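Local atomic coordinates of Csm3 (Thermoplasma volcanium, PDB entry 6AE2), a protein that belongs to the type III-A CRISPR-Cas effector complex of antiviral defence, where it probably binds RNA and may act as an endonuclease. Residues M34-T40 / G218-L224; T40-I44 / I167-R171; P59-T63 / D74-P79; I67-C73 / D134-A140; K86-L91 / L203-L209. One frame throughout, in Å; residues are numbered along the deposited sequence.

Contact 1: residues M34-T40 / G218-L224; sequences MEIEVLT and GSVKITL
Glu37 and Lys221 meet through flat peptide groups: each N-H reaches the partner's oxygen in the carbonyl plane, Glu37 N lying 2.8 Å from Lys221 O. Ser219 O is approached differently, with Leu39 N and Thr40 N both coming from the same face of its plane as strand 26-38 gives way to loop. The pair is antiparallel, its axes 4.7 Å apart, and joins the first and last strands of the RAMP sheet. Ile36, Val38, Val220 and Ile222, beta-branched residues that suit strands, share one face: Ile36 CG2 meets Val220 CG1 at 3.5 Å, and helix 190-205 covers Ile222. The other face bears Glu35, Glu37, Lys221 and Thr223. There Glu37 OE2 makes a long salt bridge, 3.7 Å, to Lys221 NZ. Thr40 OG1, set between its backbone N and carbonyl carbon (chi1 56°), accepts from Ser219 N at 2.7 Å and also bonds Gly216 O. The chemistry implies an apolar face turned inward and a polar one suited to water.

Contact 2: residues T40-I44 / I167-R171; sequences TGLHI and IERVR
His43 lays its imidazole against Ile167 and Glu168. Its CB passes 3.6 Å from Glu168 O. CG is anti to the backbone N (chi1 179°), which carries the ring to strand 166-170, where ND1 gives its hydrogen to Glu168 O at 2.7 Å, a bond in the carbonyl plane though tilted 16° out of the ring plane. Ile167 CG2 sits over one face as a CH-pi contact, 3.6 Å from the ring centroid and closer to ND1 and CE1 than to the far atoms CD2 and NE2. A histidine suits this place because one flat group offers both an N-H and a face for a methyl. Next to it the loop that follows strand 26-38 makes a single antiparallel bridge to strand 166-170, one of a two-stranded sheet beside the main one: Val170 N bonds Leu42 O at 2.9 Å, and Leu42 N returns a longer bond to Val170 O. Gly41 has no side chain, which lets the guanidinium of Arg169 lie over it; Gly41 CA is 3.2 Å above the guanidinium plane, toward its rim. The charge of Arg169 is matched elsewhere, by Glu148 and by Asp129 of the second subunit, while Tyr217 adds a cation-pi contact. Glu168 likewise turns its carboxylate elsewhere, OE1 accepting the backbone N-H of Val60.

Contact 3: residues P59-T63 / D74-P79; sequences PVITT and DLPYIP
The beta hairpin of strands 62-67 and 71-78 opens out here, at the end away from its turn. Thr63 and Leu75 form the hydrogen-bonded antiparallel pair: Thr63 N reaches Leu75 O and Leu75 N reaches Thr63 O, both at 2.9 Å. Thr62 faces Pro76 in the following non-hydrogen-bonded pair, a position where this pairing asks for no N-H and proline is readily accommodated. Pro76 CA instead approaches Ile61 O at 3.4 Å, a CA-H...O contact. Tyr77 provides the broad surface beyond. Its CG stands between the backbone N and the carbonyl carbon (chi1 77°), which turns the ring back across 61-63. Ile61 CG1 packs on Tyr77 CE1 at 4.0 Å and CD1 reaches Tyr77 OH at 3.5 Å, with CG2 on the side of one ring face. Thr62 O comes to the ring edge, and Thr63 CG2 touches Tyr77 CD1 at 3.6 Å. Isoleucine and threonine supply the methyls such a ring packs against. Strand 62-67 is outermost in this chain's main sheet and strand 125-132 flanks 71-78 on its other side; Pro76 also packs on Val170 of strand 166-170, and Pro79 is the N-cap of helix 80-93.

Contact 4: residues I67-C73 / D134-A140; sequences INNVEPC and DGHIKSA
Ile67 packs against Ile137 where a hairpin with a classic beta bulge meets the loop leading into helix 140-143. In the bulge Val70 and Glu71 both face Ile67, and backbone hydrogen bonds hold it: Ile67 O accepts from Glu71 N at 3.0 Å and from Val70 N at 3.1 Å, while Ile67 N bonds Glu71 O. Asn68 and Asn69 take positive phi angles in the turn, a conformation that asparagine tolerates better than most residues. Across the contact itself the touching is van der Waals. The two branches of Ile67 divide the work: with CG1 anti to the carbonyl carbon and CG2 anti to the backbone N (chi1 -77°), CD1 reaches Ile137 CG2 at 3.7 Å, whereas CG2 lies 3.6 Å from Ser139 N, against the backbone just before the helix. Such a forked aliphatic chain suits a site with neighbours in two directions. Asn68 crosses Lys138 at about a right angle, its CB 3.5 Å from Lys138 O. Ser139, the N-cap, uses OG for Asp142 N of the helix and so serves the helix start. The first helical residue, Ala140, is small enough to let the hairpin come close, its CB touching Glu71 CG and lying 3.9 Å from Cys73 SG.

Contact 5: residues K86-L91 / L203-L209; sequences KIRSLL and LLEDSYL
Leu203 meets Leu90 where the end of helix 190-205 packs against helix 80-93, in the helical layer of the RAMP fold. Leu203 CD1 rests 3.5 Å from Leu90 O and also reaches Leu90 CB and Leu91 CD2, so one methyl covers backbone and side chains together. Leu204 follows with its CG anti to the backbone N, and a chi2 of 60° then sets CD1 against Lys86 CG at 3.7 Å and CD2 against Ile87 CG1. Leu90 CD1 lies against the backbone of Leu204, 3.6 Å from Leu204 CA. Leucines suit these places because their forked ends can touch two neighbours at once. Beyond the helix, Ser207 is small enough to let Leu90 CD2 and Lys86 CE approach, and its carbonyl bonds Arg128 of the second subunit. In Tyr208 CG stands between the backbone N and the carbonyl carbon (chi1 63°), and the ring turns one face to Lys86 NZ, which lies toward the rim, 4.1 Å from the centroid and 17° off the normal, a cation-pi contact. The aliphatic part of that lysine runs over the tyrosine's carbonyl, and Leu209, last in line, sets its CD2 4.0 Å from Lys86 CB.

In the fold
Contacts 1, 3 and 4 involve the six-stranded antiparallel sheet: contact 1 pairs strands 26-38 and 220-230, while contacts 3 and 4 use strand 71-78, next to the opposite edge strand 62-67. Contact 2 shares Thr40 with contact 1 and touches contact 3, tying strand 166-170 of the small sheet to the loop that leaves strand 26-38. Contact 5 lies in the helical layer, its centre about 31 Å from that of contact 4, and touches contact 1 through Glu205. Along the chain all others nest within contact 1, which joins the first and last strands. Contact 3 closes before contact 5 opens; 3 and 4, 4 and 5, and 2 and 5 alternate. Contacts 1, 2 and 5 touch the second subunit.

Contact 1: residues M34-T40 / G218-L224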
# COMPACT_ATOMS: atom_id res chain seq x y z
N MET A 34 8.56 -13.90 9.58
CA MET A 34 7.83 -12.71 9.16
C MET A 34 6.80 -13.04 8.09
O MET A 34 7.03 -13.88 7.21
CB MET A 34 8.81 -11.65 8.65
CG MET A 34 8.20 -10.57 7.77
SD MET A 34 9.46 -9.48 7.09
CE MET A 34 10.50 -10.65 6.23
N GLU A 35 5.64 -12.38 8.17
CA GLU A 35 4.60 -12.48 7.15
C GLU A 35 4.34 -11.09 6.58
O GLU A 35 4.27 -10.10 7.32
CB GLU A 35 3.31 -13.06 7.72
CG GLU A 35 2.12 -12.97 6.77
CD GLU A 35 0.88 -13.66 7.30
OE1 GLU A 35 0.96 -14.86 7.64
OE2 GLU A 35 -0.19 -13.01 7.37
N ILE A 36 4.19 -11.03 5.26
CA ILE A 36 3.96 -9.78 4.53
C ILE A 36 2.65 -9.92 3.77
O ILE A 36 2.56 -10.73 2.83
CB ILE A 36 5.11 -9.45 3.58
CG1 ILE A 36 6.41 -9.23 4.36
CG2 ILE A 36 4.77 -8.23 2.73
CD1 ILE A 36 7.59 -8.94 3.48
N GLU A 37 1.64 -9.14 4.15
CA GLU A 37 0.36 -9.15 3.46
C GLU A 37 0.24 -7.92 2.57
O GLU A 37 0.49 -6.80 3.02
CB GLU A 37 -0.81 -9.20 4.45
CG GLU A 37 -2.15 -9.43 3.77
CD GLU A 37 -3.31 -9.44 4.74
OE1 GLU A 37 -4.39 -9.96 4.37
OE2 GLU A 37 -3.16 -8.93 5.87
N VAL A 38 -0.16 -8.15 1.32
CA VAL A 38 -0.37 -7.07 0.37
C VAL A 38 -1.73 -6.43 0.63
O VAL A 38 -2.75 -7.12 0.62
CB VAL A 38 -0.27 -7.59 -1.07
CG1 VAL A 38 -0.67 -6.51 -2.06
CG2 VAL A 38 1.14 -8.09 -1.36
N LEU A 39 -1.74 -5.12 0.88
CA LEU A 39 -2.97 -4.36 1.08
C LEU A 39 -3.41 -3.61 -0.17
O LEU A 39 -4.61 -3.58 -0.48
CB LEU A 39 -2.80 -3.38 2.24
CG LEU A 39 -2.43 -4.00 3.59
CD1 LEU A 39 -2.42 -2.95 4.68
CD2 LEU A 39 -3.37 -5.14 3.94
N THR A 40 -2.48 -2.98 -0.89
CA THR A 40 -2.74 -2.48 -2.23
C THR A 40 -1.76 -3.13 -3.19
O THR A 40 -0.64 -3.50 -2.80
CB THR A 40 -2.60 -0.96 -2.34
OG1 THR A 40 -1.29 -0.56 -1.90
CG2 THR A 40 -3.65 -0.27 -1.48
N GLY A 218 1.51 -0.85 -3.49
CA GLY A 218 2.48 -1.39 -2.56
C GLY A 218 2.27 -1.08 -1.09
O GLY A 218 3.24 -1.06 -0.34
N SER A 219 1.03 -0.85 -0.65
CA SER A 219 0.78 -0.80 0.78
C SER A 219 0.83 -2.21 1.34
O SER A 219 0.25 -3.14 0.75
CB SER A 219 -0.56 -0.15 1.08
OG SER A 219 -0.98 -0.45 2.40
N VAL A 220 1.49 -2.37 2.47
CA VAL A 220 1.87 -3.69 2.98
C VAL A 220 1.65 -3.72 4.48
O VAL A 220 1.90 -2.74 5.18
CB VAL A 220 3.33 -4.00 2.60
CG1 VAL A 220 3.97 -4.94 3.59
CG2 VAL A 220 3.41 -4.55 1.18
N LYS A 221 1.16 -4.86 4.98
CA LYS A 221 1.09 -5.12 6.41
C LYS A 221 2.12 -6.19 6.75
O LYS A 221 2.07 -7.30 6.21
CB LYS A 221 -0.31 -5.56 6.83
CG LYS A 221 -0.38 -6.04 8.27
CD LYS A 221 -1.56 -6.97 8.49
CE LYS A 221 -2.88 -6.20 8.50
NZ LYS A 221 -4.02 -7.04 8.97
N ILE A 222 3.06 -5.85 7.64
CA ILE A 222 4.14 -6.75 8.03
C ILE A 222 3.84 -7.27 9.43
O ILE A 222 3.54 -6.49 10.34
CB ILE A 222 5.50 -6.05 7.98
CG1 ILE A 222 5.87 -5.73 6.53
CG2 ILE A 222 6.57 -6.90 8.64
CD1 ILE A 222 7.36 -5.64 6.26
N THR A 223 3.92 -8.59 9.59
CA THR A 223 3.66 -9.25 10.87
C THR A 223 4.87 -10.09 11.24
O THR A 223 5.15 -11.11 10.60
CB THR A 223 2.41 -10.13 10.79
OG1 THR A 223 1.32 -9.36 10.27
CG2 THR A 223 2.03 -10.65 12.18
N LEU A 224 5.60 -9.65 12.26
CA LEU A 224 6.60 -10.50 12.89
C LEU A 224 5.92 -11.41 13.91
O LEU A 224 5.01 -10.99 14.63
CB LEU A 224 7.67 -9.67 13.59
CG LEU A 224 8.51 -8.70 12.75
CD1 LEU A 224 9.58 -8.03 13.60
CD2 LEU A 224 9.13 -9.43 11.57

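Contact 2: residues T40-I44 / I167-R171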
# COMPACT_ATOMS: atom_id res chain seq x y z
N THR A 40 -2.48 -2.98 -0.89
CA THR A 40 -2.74 -2.48 -2.23
C THR A 40 -1.76 -3.13 -3.19
O THR A 40 -0.64 -3.50 -2.80
CB THR A 40 -2.60 -0.96 -2.34
OG1 THR A 40 -1.29 -0.56 -1.90
CG2 THR A 40 -3.65 -0.27 -1.48
N GLY A 41 -2.18 -3.25 -4.45
CA GLY A 41 -1.39 -3.88 -5.50
C GLY A 41 0.08 -3.52 -5.44
O GLY A 41 0.44 -2.34 -5.41
N LEU A 42 0.93 -4.54 -5.40
CA LEU A 42 2.35 -4.37 -5.11
C LEU A 42 3.16 -4.64 -6.36
O LEU A 42 2.99 -5.67 -7.01
CB LEU A 42 2.78 -5.30 -3.98
CG LEU A 42 4.28 -5.57 -3.82
CD1 LEU A 42 4.99 -4.36 -3.23
CD2 LEU A 42 4.49 -6.79 -2.94
N HIS A 43 4.05 -3.70 -6.70
CA HIS A 43 4.86 -3.80 -7.91
C HIS A 43 6.34 -3.67 -7.54
O HIS A 43 6.82 -2.56 -7.26
CB HIS A 43 4.46 -2.74 -8.93
CG HIS A 43 5.29 -2.78 -10.18
ND1 HIS A 43 5.07 -3.69 -11.19
CD2 HIS A 43 6.36 -2.05 -10.56
CE1 HIS A 43 5.96 -3.51 -12.15
NE2 HIS A 43 6.76 -2.52 -11.78
N ILE A 44 7.04 -4.80 -7.54
CA ILE A 44 8.50 -4.83 -7.47
C ILE A 44 8.99 -5.30 -8.83
O ILE A 44 8.80 -6.46 -9.20
CB ILE A 44 9.00 -5.73 -6.34
CG1 ILE A 44 8.55 -5.18 -4.99
CG2 ILE A 44 10.51 -5.85 -6.39
CD1 ILE A 44 8.44 -6.23 -3.90
N ILE A 167 0.86 -2.38 -16.15
CA ILE A 167 1.77 -2.71 -15.06
C ILE A 167 1.22 -3.89 -14.28
O ILE A 167 0.03 -3.94 -13.97
CB ILE A 167 2.00 -1.49 -14.15
CG1 ILE A 167 2.41 -0.27 -14.98
CG2 ILE A 167 3.04 -1.80 -13.08
CD1 ILE A 167 2.93 0.89 -14.16
N GLU A 168 2.09 -4.84 -13.97
CA GLU A 168 1.72 -5.99 -13.16
C GLU A 168 1.78 -5.63 -11.68
O GLU A 168 2.64 -4.85 -11.24
CB GLU A 168 2.64 -7.17 -13.44
CG GLU A 168 2.34 -7.92 -14.72
CD GLU A 168 3.17 -9.18 -14.86
OE1 GLU A 168 3.96 -9.48 -13.94
OE2 GLU A 168 3.05 -9.86 -15.90
N ARG A 169 0.85 -6.19 -10.91
CA ARG A 169 0.83 -6.02 -9.46
C ARG A 169 0.40 -7.32 -8.81
O ARG A 169 -0.33 -8.12 -9.39
CB ARG A 169 -0.13 -4.90 -9.01
CG ARG A 169 -0.12 -3.64 -9.86
CD ARG A 169 -1.41 -2.87 -9.69
NE ARG A 169 -1.39 -2.03 -8.50
CZ ARG A 169 -2.48 -1.51 -7.94
NH1 ARG A 169 -3.68 -1.75 -8.45
NH2 ARG A 169 -2.36 -0.75 -6.86
N VAL A 170 0.87 -7.52 -7.58
CA VAL A 170 0.44 -8.64 -6.76
C VAL A 170 -0.82 -8.20 -6.03
O VAL A 170 -0.79 -7.24 -5.25
CB VAL A 170 1.54 -9.07 -5.77
CG1 VAL A 170 1.13 -10.33 -5.05
CG2 VAL A 170 2.86 -9.26 -6.50
N ARG A 171 -1.93 -8.90 -6.29
CA ARG A 171 -3.22 -8.43 -5.82
C ARG A 171 -3.28 -8.39 -4.30
O ARG A 171 -2.53 -9.07 -3.60
CB ARG A 171 -4.35 -9.31 -6.37
CG ARG A 171 -4.50 -10.66 -5.69
CD ARG A 171 -5.49 -11.53 -6.45
NE ARG A 171 -5.44 -12.93 -6.04
CZ ARG A 171 -6.29 -13.86 -6.46
NH1 ARG A 171 -7.27 -13.54 -7.30
NH2 ARG A 171 -6.17 -15.11 -6.04

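Contact 3: residues P59-T63 / D74-P79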
# COMPACT_ATOMS: atom_id res chain seq x y z
N PRO A 59 6.61 -6.25 -15.93
CA PRO A 59 6.21 -7.34 -15.04
C PRO A 59 6.90 -7.23 -13.68
O PRO A 59 7.88 -6.52 -13.50
CB PRO A 59 6.68 -8.59 -15.79
CG PRO A 59 7.90 -8.12 -16.51
CD PRO A 59 7.66 -6.67 -16.87
N VAL A 60 6.34 -7.96 -12.72
CA VAL A 60 6.93 -8.03 -11.39
C VAL A 60 7.95 -9.16 -11.37
O VAL A 60 7.92 -10.08 -12.18
CB VAL A 60 5.87 -8.22 -10.30
CG1 VAL A 60 4.94 -7.02 -10.24
CG2 VAL A 60 5.09 -9.49 -10.55
N ILE A 61 8.88 -9.07 -10.41
CA ILE A 61 9.94 -10.07 -10.31
C ILE A 61 9.34 -11.39 -9.83
O ILE A 61 8.49 -11.43 -8.93
CB ILE A 61 11.05 -9.57 -9.38
CG1 ILE A 61 12.31 -10.42 -9.53
CG2 ILE A 61 10.59 -9.50 -7.92
CD1 ILE A 61 13.54 -9.80 -8.90
N THR A 62 9.75 -12.49 -10.47
CA THR A 62 9.20 -13.80 -10.18
C THR A 62 10.32 -14.83 -10.05
O THR A 62 11.47 -14.59 -10.43
CB THR A 62 8.21 -14.25 -11.27
OG1 THR A 62 8.88 -14.35 -12.52
CG2 THR A 62 7.06 -13.26 -11.39
N THR A 63 9.95 -15.99 -9.52
CA THR A 63 10.83 -17.15 -9.48
C THR A 63 9.97 -18.40 -9.55
O THR A 63 8.75 -18.36 -9.39
CB THR A 63 11.71 -17.15 -8.22
OG1 THR A 63 12.73 -18.15 -8.36
CG2 THR A 63 10.89 -17.46 -6.99
N ASP A 74 6.07 -19.83 -12.47
CA ASP A 74 6.75 -18.59 -12.14
C ASP A 74 5.78 -17.70 -11.38
O ASP A 74 4.71 -17.36 -11.90
CB ASP A 74 7.27 -17.90 -13.40
CG ASP A 74 8.49 -18.58 -13.98
OD1 ASP A 74 9.15 -19.35 -13.24
OD2 ASP A 74 8.79 -18.36 -15.17
N LEU A 75 6.14 -17.32 -10.16
CA LEU A 75 5.25 -16.58 -9.29
C LEU A 75 6.04 -15.50 -8.57
O LEU A 75 7.27 -15.60 -8.43
CB LEU A 75 4.57 -17.51 -8.27
CG LEU A 75 3.36 -18.32 -8.73
CD1 LEU A 75 3.16 -19.51 -7.80
CD2 LEU A 75 2.13 -17.42 -8.77
N PRO A 76 5.37 -14.44 -8.10
CA PRO A 76 6.08 -13.36 -7.42
C PRO A 76 6.79 -13.82 -6.15
O PRO A 76 6.39 -14.79 -5.50
CB PRO A 76 4.97 -12.35 -7.09
CG PRO A 76 3.92 -12.62 -8.09
CD PRO A 76 3.95 -14.11 -8.33
N TYR A 77 7.86 -13.11 -5.82
CA TYR A 77 8.47 -13.16 -4.50
C TYR A 77 8.93 -11.76 -4.15
O TYR A 77 9.08 -10.90 -5.02
CB TYR A 77 9.63 -14.17 -4.43
CG TYR A 77 10.93 -13.69 -5.05
CD1 TYR A 77 11.19 -13.89 -6.40
CD2 TYR A 77 11.90 -13.07 -4.28
CE1 TYR A 77 12.38 -13.46 -6.96
CE2 TYR A 77 13.09 -12.63 -4.83
CZ TYR A 77 13.32 -12.84 -6.18
OH TYR A 77 14.50 -12.41 -6.74
N ILE A 78 9.15 -11.52 -2.86
CA ILE A 78 9.56 -10.21 -2.37
C ILE A 78 11.05 -10.30 -2.02
O ILE A 78 11.42 -10.98 -1.05
CB ILE A 78 8.73 -9.75 -1.18
CG1 ILE A 78 7.26 -9.61 -1.58
CG2 ILE A 78 9.25 -8.43 -0.65
CD1 ILE A 78 6.40 -8.94 -0.53
N PRO A 79 11.93 -9.64 -2.77
CA PRO A 79 13.36 -9.70 -2.45
C PRO A 79 13.63 -9.06 -1.09
O PRO A 79 13.04 -8.04 -0.74
CB PRO A 79 14.02 -8.92 -3.59
CG PRO A 79 12.98 -8.80 -4.66
CD PRO A 79 11.66 -8.83 -3.97

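Contact 4: residues I67-C73 / D134-A140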
# COMPACT_ATOMS: atom_id res chain seq x y z
N ILE A 67 3.98 -25.74 -7.66
CA ILE A 67 2.64 -25.52 -7.14
C ILE A 67 1.94 -26.86 -6.97
O ILE A 67 1.93 -27.69 -7.89
CB ILE A 67 1.84 -24.58 -8.06
CG1 ILE A 67 2.29 -23.14 -7.84
CG2 ILE A 67 0.34 -24.72 -7.81
CD1 ILE A 67 2.52 -22.79 -6.38
N ASN A 68 1.34 -27.07 -5.79
CA ASN A 68 0.67 -28.32 -5.42
C ASN A 68 1.64 -29.50 -5.42
O ASN A 68 1.21 -30.65 -5.43
CB ASN A 68 -0.53 -28.62 -6.32
CG ASN A 68 -1.47 -29.66 -5.73
OD1 ASN A 68 -1.45 -29.91 -4.52
ND2 ASN A 68 -2.29 -30.27 -6.57
N ASN A 69 2.95 -29.22 -5.39
CA ASN A 69 4.00 -30.24 -5.42
C ASN A 69 4.02 -30.97 -6.77
O ASN A 69 4.48 -32.11 -6.85
CB ASN A 69 3.85 -31.23 -4.26
CG ASN A 69 5.13 -31.98 -3.95
OD1 ASN A 69 6.22 -31.41 -4.00
ND2 ASN A 69 5.00 -33.26 -3.61
N VAL A 70 3.54 -30.31 -7.83
CA VAL A 70 3.47 -30.91 -9.16
C VAL A 70 4.02 -29.94 -10.19
O VAL A 70 5.00 -30.24 -10.90
CB VAL A 70 2.03 -31.28 -9.55
CG1 VAL A 70 2.02 -32.35 -10.64
CG2 VAL A 70 1.18 -31.65 -8.35
N GLU A 71 3.39 -28.78 -10.29
CA GLU A 71 3.42 -27.94 -11.48
C GLU A 71 4.41 -26.80 -11.31
O GLU A 71 4.22 -25.94 -10.43
CB GLU A 71 2.03 -27.40 -11.77
CG GLU A 71 1.81 -26.94 -13.20
CD GLU A 71 2.11 -28.03 -14.22
OE1 GLU A 71 1.79 -29.21 -13.96
OE2 GLU A 71 2.67 -27.70 -15.28
N PRO A 72 5.47 -26.75 -12.11
CA PRO A 72 6.36 -25.58 -12.08
C PRO A 72 5.62 -24.33 -12.53
O PRO A 72 4.92 -24.34 -13.54
CB PRO A 72 7.49 -25.96 -13.05
CG PRO A 72 6.89 -27.02 -13.93
CD PRO A 72 5.94 -27.78 -13.05
N CYS A 73 5.78 -23.26 -11.76
CA CYS A 73 5.09 -22.01 -12.03
C CYS A 73 5.98 -20.85 -11.61
O CYS A 73 6.58 -20.88 -10.53
CB CYS A 73 3.75 -21.95 -11.29
SG CYS A 73 2.52 -20.88 -12.05
N ASP A 134 1.73 -20.48 -0.22
CA ASP A 134 0.88 -21.23 -1.16
C ASP A 134 -0.06 -22.13 -0.36
O ASP A 134 0.01 -23.36 -0.38
CB ASP A 134 1.73 -22.00 -2.16
CG ASP A 134 2.81 -22.83 -1.52
OD1 ASP A 134 3.03 -22.70 -0.30
OD2 ASP A 134 3.46 -23.62 -2.25
N GLY A 135 -0.97 -21.46 0.36
CA GLY A 135 -1.95 -22.14 1.19
C GLY A 135 -3.28 -22.38 0.51
O GLY A 135 -3.97 -23.37 0.78
N HIS A 136 -3.66 -21.48 -0.38
CA HIS A 136 -4.86 -21.67 -1.17
C HIS A 136 -4.52 -21.60 -2.65
O HIS A 136 -5.31 -21.14 -3.47
CB HIS A 136 -5.91 -20.63 -0.77
CG HIS A 136 -6.33 -20.73 0.66
ND1 HIS A 136 -6.78 -21.91 1.22
CD2 HIS A 136 -6.37 -19.81 1.65
CE1 HIS A 136 -7.08 -21.71 2.49
NE2 HIS A 136 -6.84 -20.44 2.78
N ILE A 137 -3.32 -22.05 -2.99
CA ILE A 137 -2.79 -22.05 -4.34
C ILE A 137 -2.54 -23.52 -4.69
O ILE A 137 -1.49 -24.08 -4.34
CB ILE A 137 -1.52 -21.21 -4.49
CG1 ILE A 137 -1.76 -19.71 -4.19
CG2 ILE A 137 -0.90 -21.38 -5.88
CD1 ILE A 137 -1.71 -19.33 -2.74
N LYS A 138 -3.50 -24.15 -5.37
CA LYS A 138 -3.45 -25.57 -5.70
C LYS A 138 -3.34 -25.89 -7.18
O LYS A 138 -3.37 -27.07 -7.54
CB LYS A 138 -4.69 -26.31 -5.19
CG LYS A 138 -4.50 -27.13 -3.91
CD LYS A 138 -3.52 -26.47 -2.92
CE LYS A 138 -4.17 -25.34 -2.13
NZ LYS A 138 -3.21 -24.71 -1.18
N SER A 139 -3.27 -24.89 -8.06
CA SER A 139 -3.11 -25.14 -9.49
C SER A 139 -2.49 -23.91 -10.12
O SER A 139 -2.68 -22.79 -9.63
CB SER A 139 -4.44 -25.49 -10.18
OG SER A 139 -5.08 -24.32 -10.67
N ALA A 140 -1.75 -24.12 -11.21
CA ALA A 140 -1.03 -23.02 -11.86
C ALA A 140 -1.97 -21.91 -12.35
O ALA A 140 -1.51 -20.78 -12.56
CB ALA A 140 -0.20 -23.55 -13.04

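Contact 5: residues K86-L91 / L203-L209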
# COMPACT_ATOMS: atom_id res chain seq x y z
N LYS A 86 14.15 -0.49 1.81
CA LYS A 86 13.08 0.47 2.06
C LYS A 86 13.03 0.86 3.53
O LYS A 86 12.92 2.05 3.85
CB LYS A 86 11.74 -0.12 1.61
CG LYS A 86 10.58 0.86 1.72
CD LYS A 86 10.95 2.20 1.10
CE LYS A 86 9.82 3.20 1.20
NZ LYS A 86 9.63 3.95 -0.08
N ILE A 87 13.13 -0.12 4.43
CA ILE A 87 13.11 0.19 5.86
C ILE A 87 14.31 1.06 6.22
O ILE A 87 14.18 2.02 7.00
CB ILE A 87 13.09 -1.11 6.69
CG1 ILE A 87 11.78 -1.87 6.47
CG2 ILE A 87 13.27 -0.80 8.17
CD1 ILE A 87 11.75 -3.22 7.15
N ARG A 88 15.48 0.76 5.66
CA ARG A 88 16.67 1.54 5.96
C ARG A 88 16.50 2.99 5.50
O ARG A 88 16.78 3.93 6.26
CB ARG A 88 17.90 0.91 5.30
CG ARG A 88 19.21 1.31 5.96
CD ARG A 88 20.29 1.60 4.94
NE ARG A 88 21.49 2.14 5.57
CZ ARG A 88 22.56 1.41 5.89
NH1 ARG A 88 22.58 0.12 5.63
NH2 ARG A 88 23.60 1.99 6.47
N SER A 89 16.04 3.18 4.27
CA SER A 89 15.85 4.54 3.75
C SER A 89 14.83 5.31 4.58
O SER A 89 14.97 6.53 4.75
CB SER A 89 15.41 4.49 2.29
OG SER A 89 14.07 4.05 2.17
N LEU A 90 13.81 4.63 5.10
CA LEU A 90 12.80 5.32 5.91
C LEU A 90 13.38 5.78 7.24
O LEU A 90 13.05 6.88 7.72
CB LEU A 90 11.60 4.40 6.14
CG LEU A 90 10.71 4.13 4.93
CD1 LEU A 90 9.97 2.82 5.09
CD2 LEU A 90 9.74 5.27 4.72
N LEU A 91 14.24 4.97 7.85
CA LEU A 91 14.86 5.39 9.11
C LEU A 91 15.85 6.52 8.89
O LEU A 91 15.97 7.42 9.73
CB LEU A 91 15.53 4.19 9.78
CG LEU A 91 14.59 3.11 10.30
CD1 LEU A 91 15.29 1.75 10.35
CD2 LEU A 91 14.03 3.49 11.67
N LEU A 203 7.16 2.55 10.12
CA LEU A 203 7.32 3.56 9.07
C LEU A 203 6.88 3.02 7.72
O LEU A 203 6.23 3.73 6.94
CB LEU A 203 8.78 4.01 9.01
CG LEU A 203 9.28 4.92 10.13
CD1 LEU A 203 10.71 5.37 9.84
CD2 LEU A 203 8.37 6.12 10.31
N LEU A 204 7.22 1.76 7.42
CA LEU A 204 6.92 1.19 6.11
C LEU A 204 5.43 1.06 5.87
O LEU A 204 4.97 1.19 4.73
CB LEU A 204 7.62 -0.16 5.97
CG LEU A 204 7.26 -1.03 4.76
CD1 LEU A 204 7.58 -0.31 3.46
CD2 LEU A 204 7.99 -2.36 4.82
N GLU A 205 4.65 0.79 6.92
CA GLU A 205 3.22 0.58 6.74
C GLU A 205 2.47 1.88 6.45
O GLU A 205 1.39 1.83 5.84
CB GLU A 205 2.64 -0.11 7.97
CG GLU A 205 3.41 -1.36 8.37
CD GLU A 205 2.63 -2.29 9.27
OE1 GLU A 205 2.57 -3.49 8.96
OE2 GLU A 205 2.08 -1.81 10.28
N ASP A 206 3.01 3.02 6.84
CA ASP A 206 2.52 4.31 6.37
C ASP A 206 3.22 4.76 5.10
O ASP A 206 3.06 5.92 4.69
CB ASP A 206 2.68 5.37 7.46
CG ASP A 206 1.55 5.33 8.47
OD1 ASP A 206 0.57 4.60 8.25
OD2 ASP A 206 1.65 6.05 9.48
N SER A 207 4.00 3.87 4.48
CA SER A 207 4.60 4.11 3.18
C SER A 207 4.26 2.95 2.25
O SER A 207 3.13 2.45 2.27
CB SER A 207 6.12 4.29 3.30
OG SER A 207 6.66 4.91 2.15
N TYR A 208 5.24 2.49 1.46
CA TYR A 208 4.95 1.48 0.46
C TYR A 208 6.21 0.73 0.08
O TYR A 208 7.32 1.24 0.21
CB TYR A 208 4.32 2.12 -0.78
CG TYR A 208 5.24 3.09 -1.49
CD1 TYR A 208 5.31 4.42 -1.10
CD2 TYR A 208 6.04 2.68 -2.55
CE1 TYR A 208 6.16 5.31 -1.74
CE2 TYR A 208 6.89 3.56 -3.19
CZ TYR A 208 6.94 4.87 -2.79
OH TYR A 208 7.78 5.75 -3.43
N LEU A 209 6.02 -0.49 -0.42
CA LEU A 209 7.07 -1.29 -1.04
C LEU A 209 6.97 -1.19 -2.55
O LEU A 209 5.88 -1.03 -3.11
CB LEU A 209 6.97 -2.76 -0.62
CG LEU A 209 7.62 -3.21 0.69
CD1 LEU A 209 7.34 -4.69 0.92
CD2 LEU A 209 9.11 -2.94 0.65